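Local coordinates for protein gamma-resorcylate decarboxylase (Polaromonas, PDB 4QRO) that probably catalyses the manganese-dependent, non-oxidative decarboxylation of gamma-resorcylate (2,6-dihydroxybenzoate) to resorcinol, as a dimeric member of the amidohydrolase family, at residues 196-208 with 243-257. Sequence-based numbering, arbitrary orientation.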
loop_
_atom_site.group_PDB
_atom_site.type_symbol
_atom_site.label_atom_id
_atom_site.label_comp_id
_atom_site.label_asym_id
_atom_site.label_seq_id
_atom_site.Cartn_x
_atom_site.Cartn_y
_atom_site.Cartn_z
ATOM N N HIS A 196 -8.804 -5.865 -0.158
ATOM C CA HIS A 196 -10.174 -6.249 -0.473
ATOM C C HIS A 196 -10.449 -6.075 -1.980
ATOM O O HIS A 196 -11.024 -6.976 -2.638
ATOM C CB HIS A 196 -11.121 -5.436 0.372
ATOM C CG HIS A 196 -12.489 -6.030 0.512
ATOM N ND1 HIS A 196 -13.279 -5.793 1.623
ATOM C CD2 HIS A 196 -13.193 -6.869 -0.285
ATOM C CE1 HIS A 196 -14.420 -6.452 1.489
ATOM N NE2 HIS A 196 -14.393 -7.102 0.337
ATOM N N ALA A 197 -10.020 -4.941 -2.540
ATOM C CA ALA A 197 -10.245 -4.659 -3.976
ATOM C C ALA A 197 -9.516 -5.691 -4.833
ATOM O O ALA A 197 -10.063 -6.189 -5.813
ATOM C CB ALA A 197 -9.794 -3.260 -4.323
ATOM N N LEU A 198 -8.284 -6.023 -4.449
ATOM C CA LEU A 198 -7.526 -7.058 -5.159
ATOM C C LEU A 198 -8.139 -8.442 -5.058
ATOM O O LEU A 198 -8.096 -9.203 -6.018
ATOM C CB LEU A 198 -6.075 -7.093 -4.676
ATOM C CG LEU A 198 -5.189 -5.915 -5.088
ATOM C CD1 LEU A 198 -3.853 -5.922 -4.343
ATOM C CD2 LEU A 198 -4.971 -5.903 -6.604
ATOM N N ARG A 199 -8.695 -8.784 -3.899
ATOM C CA ARG A 199 -9.472 -10.012 -3.749
ATOM C C ARG A 199 -10.627 -10.060 -4.760
ATOM O O ARG A 199 -10.812 -11.081 -5.425
ATOM C CB ARG A 199 -9.979 -10.198 -2.318
ATOM C CG ARG A 199 -8.883 -10.490 -1.303
ATOM C CD ARG A 199 -9.422 -10.601 0.125
ATOM N NE ARG A 199 -10.529 -11.563 0.256
ATOM C CZ ARG A 199 -10.590 -12.545 1.163
ATOM N NH1 ARG A 199 -9.615 -12.726 2.071
ATOM N NH2 ARG A 199 -11.648 -13.352 1.181
ATOM N N LEU A 200 -11.350 -8.959 -4.930
ATOM C CA LEU A 200 -12.447 -8.936 -5.928
ATOM C C LEU A 200 -11.908 -9.189 -7.351
ATOM O O LEU A 200 -12.452 -9.992 -8.099
ATOM C CB LEU A 200 -13.189 -7.606 -5.894
ATOM C CG LEU A 200 -13.925 -7.175 -4.621
ATOM C CD1 LEU A 200 -14.587 -5.822 -4.839
ATOM C CD2 LEU A 200 -14.959 -8.234 -4.237
ATOM N N MET A 201 -10.842 -8.485 -7.718
ATOM C CA MET A 201 -10.237 -8.597 -9.064
ATOM C C MET A 201 -9.686 -10.009 -9.360
ATOM O O MET A 201 -9.972 -10.579 -10.424
ATOM C CB MET A 201 -9.110 -7.555 -9.243
ATOM C CG MET A 201 -9.581 -6.111 -9.270
ATOM S SD MET A 201 -8.224 -4.931 -9.502
ATOM C CE MET A 201 -8.275 -4.009 -7.977
ATOM N N GLY A 202 -8.929 -10.567 -8.422
ATOM C CA GLY A 202 -8.407 -11.952 -8.534
ATOM C C GLY A 202 -9.467 -13.060 -8.591
ATOM O O GLY A 202 -9.253 -14.124 -9.197
ATOM N N SER A 203 -10.629 -12.812 -7.997
ATOM C CA SER A 203 -11.626 -13.870 -7.825
ATOM C C SER A 203 -12.286 -14.274 -9.107
ATOM O O SER A 203 -12.950 -15.304 -9.144
ATOM C CB SER A 203 -12.703 -13.447 -6.844
ATOM O OG SER A 203 -13.430 -12.351 -7.384
ATOM N N GLY A 204 -12.148 -13.454 -10.148
ATOM C CA GLY A 204 -12.864 -13.685 -11.402
ATOM C C GLY A 204 -14.246 -13.062 -11.428
ATOM O O GLY A 204 -15.019 -13.250 -12.380
ATOM N N LEU A 205 -14.571 -12.287 -10.406
ATOM C CA LEU A 205 -15.876 -11.597 -10.365
ATOM C C LEU A 205 -16.159 -10.783 -11.626
ATOM O O LEU A 205 -17.292 -10.728 -12.117
ATOM C CB LEU A 205 -15.913 -10.658 -9.158
ATOM C CG LEU A 205 -17.233 -9.962 -8.906
ATOM C CD1 LEU A 205 -18.275 -11.007 -8.498
ATOM C CD2 LEU A 205 -17.061 -8.931 -7.795
ATOM N N PHE A 206 -15.132 -10.128 -12.141
ATOM C CA PHE A 206 -15.314 -9.221 -13.272
ATOM C C PHE A 206 -15.278 -9.912 -14.633
ATOM O O PHE A 206 -15.584 -9.271 -15.641
ATOM C CB PHE A 206 -14.318 -8.051 -13.195
ATOM C CG PHE A 206 -14.395 -7.298 -11.900
ATOM C CD1 PHE A 206 -15.500 -6.510 -11.599
ATOM C CD2 PHE A 206 -13.378 -7.392 -10.961
ATOM C CE1 PHE A 206 -15.591 -5.855 -10.383
ATOM C CE2 PHE A 206 -13.459 -6.730 -9.752
ATOM C CZ PHE A 206 -14.560 -5.955 -9.461
ATOM N N ASP A 207 -14.901 -11.194 -14.659
ATOM C CA ASP A 207 -15.100 -12.056 -15.842
ATOM C C ASP A 207 -16.594 -12.377 -15.968
ATOM O O ASP A 207 -17.172 -12.357 -17.054
ATOM C CB ASP A 207 -14.329 -13.363 -15.694
ATOM C CG ASP A 207 -12.827 -13.169 -15.724
ATOM O OD1 ASP A 207 -12.367 -12.207 -16.368
ATOM O OD2 ASP A 207 -12.118 -14.002 -15.125
ATOM N N LYS A 208 -17.220 -12.666 -14.840
ATOM C CA LYS A 208 -18.655 -13.015 -14.812
ATOM C C LYS A 208 -19.588 -11.795 -14.950
ATOM O O LYS A 208 -20.618 -11.860 -15.629
ATOM C CB LYS A 208 -18.935 -13.740 -13.496
ATOM C CG LYS A 208 -20.391 -14.144 -13.282
ATOM C CD LYS A 208 -20.855 -15.127 -14.342
ATOM C CE LYS A 208 -22.311 -15.501 -14.137
ATOM N NZ LYS A 208 -22.843 -16.181 -15.345
ATOM N N TYR A 243 -4.754 -17.433 -9.617
ATOM C CA TYR A 243 -6.034 -16.934 -9.159
ATOM C C TYR A 243 -7.046 -17.322 -10.220
ATOM O O TYR A 243 -6.651 -17.620 -11.356
ATOM C CB TYR A 243 -5.998 -15.425 -8.865
ATOM C CG TYR A 243 -5.441 -14.537 -9.954
ATOM C CD1 TYR A 243 -6.102 -14.403 -11.166
ATOM C CD2 TYR A 243 -4.266 -13.804 -9.770
ATOM C CE1 TYR A 243 -5.621 -13.580 -12.163
ATOM C CE2 TYR A 243 -3.787 -12.953 -10.778
ATOM C CZ TYR A 243 -4.470 -12.856 -11.975
ATOM O OH TYR A 243 -4.033 -12.032 -13.016
ATOM N N PRO A 244 -8.339 -17.352 -9.855
ATOM C CA PRO A 244 -9.376 -17.824 -10.772
ATOM C C PRO A 244 -9.663 -16.886 -11.934
ATOM O O PRO A 244 -10.118 -17.335 -12.995
ATOM C CB PRO A 244 -10.629 -17.948 -9.898
ATOM C CG PRO A 244 -10.197 -17.774 -8.502
ATOM C CD PRO A 244 -8.808 -17.260 -8.459
ATOM N N ALA A 245 -9.413 -15.588 -11.763
ATOM C CA ALA A 245 -9.610 -14.662 -12.872
ATOM C C ALA A 245 -8.801 -15.073 -14.081
ATOM O O ALA A 245 -7.679 -15.588 -13.950
ATOM C CB ALA A 245 -9.262 -13.250 -12.490
ATOM N N LYS A 246 -9.362 -14.755 -15.247
ATOM C CA LYS A 246 -8.781 -15.090 -16.543
ATOM C C LYS A 246 -7.644 -14.190 -16.989
ATOM O O LYS A 246 -6.769 -14.645 -17.693
ATOM C CB LYS A 246 -9.865 -15.060 -17.633
ATOM C CG LYS A 246 -10.752 -16.297 -17.691
ATOM C CD LYS A 246 -11.694 -16.215 -18.888
ATOM C CE LYS A 246 -12.197 -17.585 -19.306
ATOM N NZ LYS A 246 -12.952 -18.248 -18.210
ATOM N N ARG A 247 -7.658 -12.921 -16.584
ATOM C CA ARG A 247 -6.775 -11.914 -17.154
ATOM C C ARG A 247 -5.860 -11.323 -16.082
ATOM O O ARG A 247 -5.842 -11.812 -14.954
ATOM C CB ARG A 247 -7.626 -10.827 -17.803
ATOM C CG ARG A 247 -8.468 -11.351 -18.961
ATOM C CD ARG A 247 -9.643 -10.438 -19.207
ATOM N NE ARG A 247 -9.217 -9.257 -19.935
ATOM C CZ ARG A 247 -9.848 -8.082 -19.940
ATOM N NH1 ARG A 247 -10.954 -7.874 -19.229
ATOM N NH2 ARG A 247 -9.347 -7.097 -20.666
ATOM N N LYS A 248 -5.083 -10.309 -16.472
ATOM C CA LYS A 248 -4.168 -9.588 -15.562
ATOM C C LYS A 248 -4.973 -8.746 -14.580
ATOM O O LYS A 248 -6.055 -8.253 -14.920
ATOM C CB LYS A 248 -3.226 -8.676 -16.363
ATOM C CG LYS A 248 -2.254 -9.391 -17.293
ATOM C CD LYS A 248 -1.633 -8.376 -18.249
ATOM C CE LYS A 248 -0.561 -8.990 -19.125
ATOM N NZ LYS A 248 0.758 -8.924 -18.448
ATOM N N ILE A 249 -4.470 -8.586 -13.351
ATOM C CA ILE A 249 -5.151 -7.734 -12.379
ATOM C C ILE A 249 -5.341 -6.314 -12.973
ATOM O O ILE A 249 -6.407 -5.714 -12.837
ATOM C CB ILE A 249 -4.382 -7.687 -11.031
ATOM C CG1 ILE A 249 -4.318 -9.078 -10.367
ATOM C CG2 ILE A 249 -4.947 -6.613 -10.107
ATOM C CD1 ILE A 249 -5.668 -9.756 -10.151
ATOM N N VAL A 250 -4.325 -5.795 -13.660
ATOM C CA VAL A 250 -4.391 -4.452 -14.217
ATOM C C VAL A 250 -5.558 -4.278 -15.206
ATOM O O VAL A 250 -6.087 -3.172 -15.353
ATOM C CB VAL A 250 -3.055 -4.019 -14.877
ATOM C CG1 VAL A 250 -2.804 -4.782 -16.181
ATOM C CG2 VAL A 250 -3.050 -2.509 -15.144
ATOM N N ASP A 251 -5.960 -5.356 -15.872
ATOM C CA ASP A 251 -7.110 -5.305 -16.797
ATOM C C ASP A 251 -8.402 -4.958 -16.049
ATOM O O ASP A 251 -9.149 -4.089 -16.477
ATOM C CB ASP A 251 -7.288 -6.628 -17.568
ATOM C CG ASP A 251 -6.145 -6.904 -18.546
ATOM O OD1 ASP A 251 -5.632 -5.958 -19.152
ATOM O OD2 ASP A 251 -5.742 -8.069 -18.681
ATOM N N TYR A 252 -8.635 -5.592 -14.907
ATOM C CA TYR A 252 -9.856 -5.326 -14.106
ATOM C C TYR A 252 -9.806 -3.964 -13.432
ATOM O O TYR A 252 -10.794 -3.247 -13.358
ATOM C CB TYR A 252 -10.068 -6.442 -13.068
ATOM C CG TYR A 252 -10.079 -7.825 -13.714
ATOM C CD1 TYR A 252 -11.084 -8.182 -14.613
ATOM C CD2 TYR A 252 -9.073 -8.737 -13.462
ATOM C CE1 TYR A 252 -11.104 -9.426 -15.208
ATOM C CE2 TYR A 252 -9.066 -9.978 -14.062
ATOM C CZ TYR A 252 -10.088 -10.324 -14.929
ATOM O OH TYR A 252 -10.069 -11.560 -15.535
ATOM N N PHE A 253 -8.624 -3.575 -12.992
ATOM C CA PHE A 253 -8.429 -2.241 -12.446
ATOM C C PHE A 253 -8.785 -1.174 -13.476
ATOM O O PHE A 253 -9.518 -0.196 -13.185
ATOM C CB PHE A 253 -6.959 -2.102 -11.992
ATOM C CG PHE A 253 -6.679 -0.881 -11.161
ATOM C CD1 PHE A 253 -7.382 -0.644 -9.989
ATOM C CD2 PHE A 253 -5.660 0.018 -11.530
ATOM C CE1 PHE A 253 -7.111 0.489 -9.214
ATOM C CE2 PHE A 253 -5.395 1.139 -10.757
ATOM C CZ PHE A 253 -6.113 1.376 -9.598
ATOM N N ASN A 254 -8.277 -1.348 -14.693
ATOM C CA ASN A 254 -8.457 -0.345 -15.729
ATOM C C ASN A 254 -9.893 -0.290 -16.218
ATOM O O ASN A 254 -10.369 0.770 -16.576
ATOM C CB ASN A 254 -7.578 -0.608 -16.944
ATOM C CG ASN A 254 -6.112 -0.238 -16.724
ATOM O OD1 ASN A 254 -5.248 -0.614 -17.528
ATOM N ND2 ASN A 254 -5.831 0.479 -15.682
ATOM N N GLU A 255 -10.548 -1.448 -16.248
ATOM C CA GLU A 255 -11.893 -1.560 -16.812
ATOM C C GLU A 255 -13.077 -1.408 -15.851
ATOM O O GLU A 255 -14.162 -1.024 -16.291
ATOM C CB GLU A 255 -12.020 -2.861 -17.574
ATOM C CG GLU A 255 -11.235 -2.859 -18.873
ATOM C CD GLU A 255 -11.100 -4.242 -19.458
ATOM O OE1 GLU A 255 -11.808 -5.173 -19.012
ATOM O OE2 GLU A 255 -10.274 -4.397 -20.368
ATOM N N ASN A 256 -12.885 -1.745 -14.577
ATOM C CA ASN A 256 -13.987 -1.832 -13.606
ATOM C C ASN A 256 -13.880 -0.861 -12.442
ATOM O O ASN A 256 -14.798 -0.770 -11.642
ATOM C CB ASN A 256 -14.066 -3.281 -13.082
ATOM C CG ASN A 256 -14.444 -4.270 -14.174
ATOM O OD1 ASN A 256 -13.578 -4.932 -14.765
ATOM N ND2 ASN A 256 -15.739 -4.349 -14.480
ATOM N N PHE A 257 -12.756 -0.151 -12.341
ATOM C CA PHE A 257 -12.513 0.745 -11.225
ATOM C C PHE A 257 -12.505 2.224 -11.574
ATOM O O PHE A 257 -12.087 2.625 -12.665
ATOM C CB PHE A 257 -11.199 0.350 -10.500
ATOM C CG PHE A 257 -11.365 -0.853 -9.617
ATOM C CD1 PHE A 257 -11.512 -2.130 -10.168
ATOM C CD2 PHE A 257 -11.493 -0.712 -8.254
ATOM C CE1 PHE A 257 -11.723 -3.234 -9.356
ATOM C CE2 PHE A 257 -11.724 -1.819 -7.450
ATOM C CZ PHE A 257 -11.828 -3.075 -8.001
HETATM O O HOH W 1 -13.079 -16.320 -14.222
#
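Met201 points from helix 196-202 toward segment 249-257, and each of its side-chain atoms has a partner there. CB lies against Tyr252 CB. CG is 3.6 Å from Phe257 CE1 and also touches Tyr252 CB. SD meets Ile249 CG2 at 3.7 Å and borders Phe253 CB. The chain then bends at chi3 (-117°), which lays CE over one face of the Phe257 ring, 4.0 Å from its centroid. This is a CH-pi contact, and the sulfur adds an oblique Met-aromatic one.

Phe206 continues the apolar packing. Its ring takes Asn256 CB on one face and Leu205 CD2 on the opposite face. The Asn256 amide plane is turned 26° from the ring, and ND2 donates hydrogen bonds to the carbonyl oxygens of Pro210 and Leu212. Phe206 CB also rests on Tyr252 CD1, at 3.5 Å.

Polar bonds link residues 202-207 to residues 245-252, with Asp207 and Lys246 nearer the surface. Tyr252 OH donates to Asp207 OD1 at 2.5 Å and accepts from Arg247 N, so two bonds hold the phenol oxygen. Asp207 OD2 receives Lys246 N through its syn lone pair at 2.9 Å, and a water also donates to it. Ala245 N donates to Gly202 O at 3.0 Å, tying the two backbones together. Gly204 then turns the chain with positive phi, and its CA packs on Ala245 CA.

The axes of 196-202 and 249-256 cross at 105°, 9.5 Å apart at closest approach. Helix 188-202 precedes strand 214-216, and helix 249-256 runs into its neighbour, strand 257-260, consistent with the outer layer of the amidohydrolase barrel. Ala197, Phe206 and Phe257 reach strand 214-216, Leu198 and Phe253 touch helix 223-232, and Leu205 touches helix 148-157. Trp181 of the second subunit meets the Tyr243 ring edge-to-face and packs on Ile249.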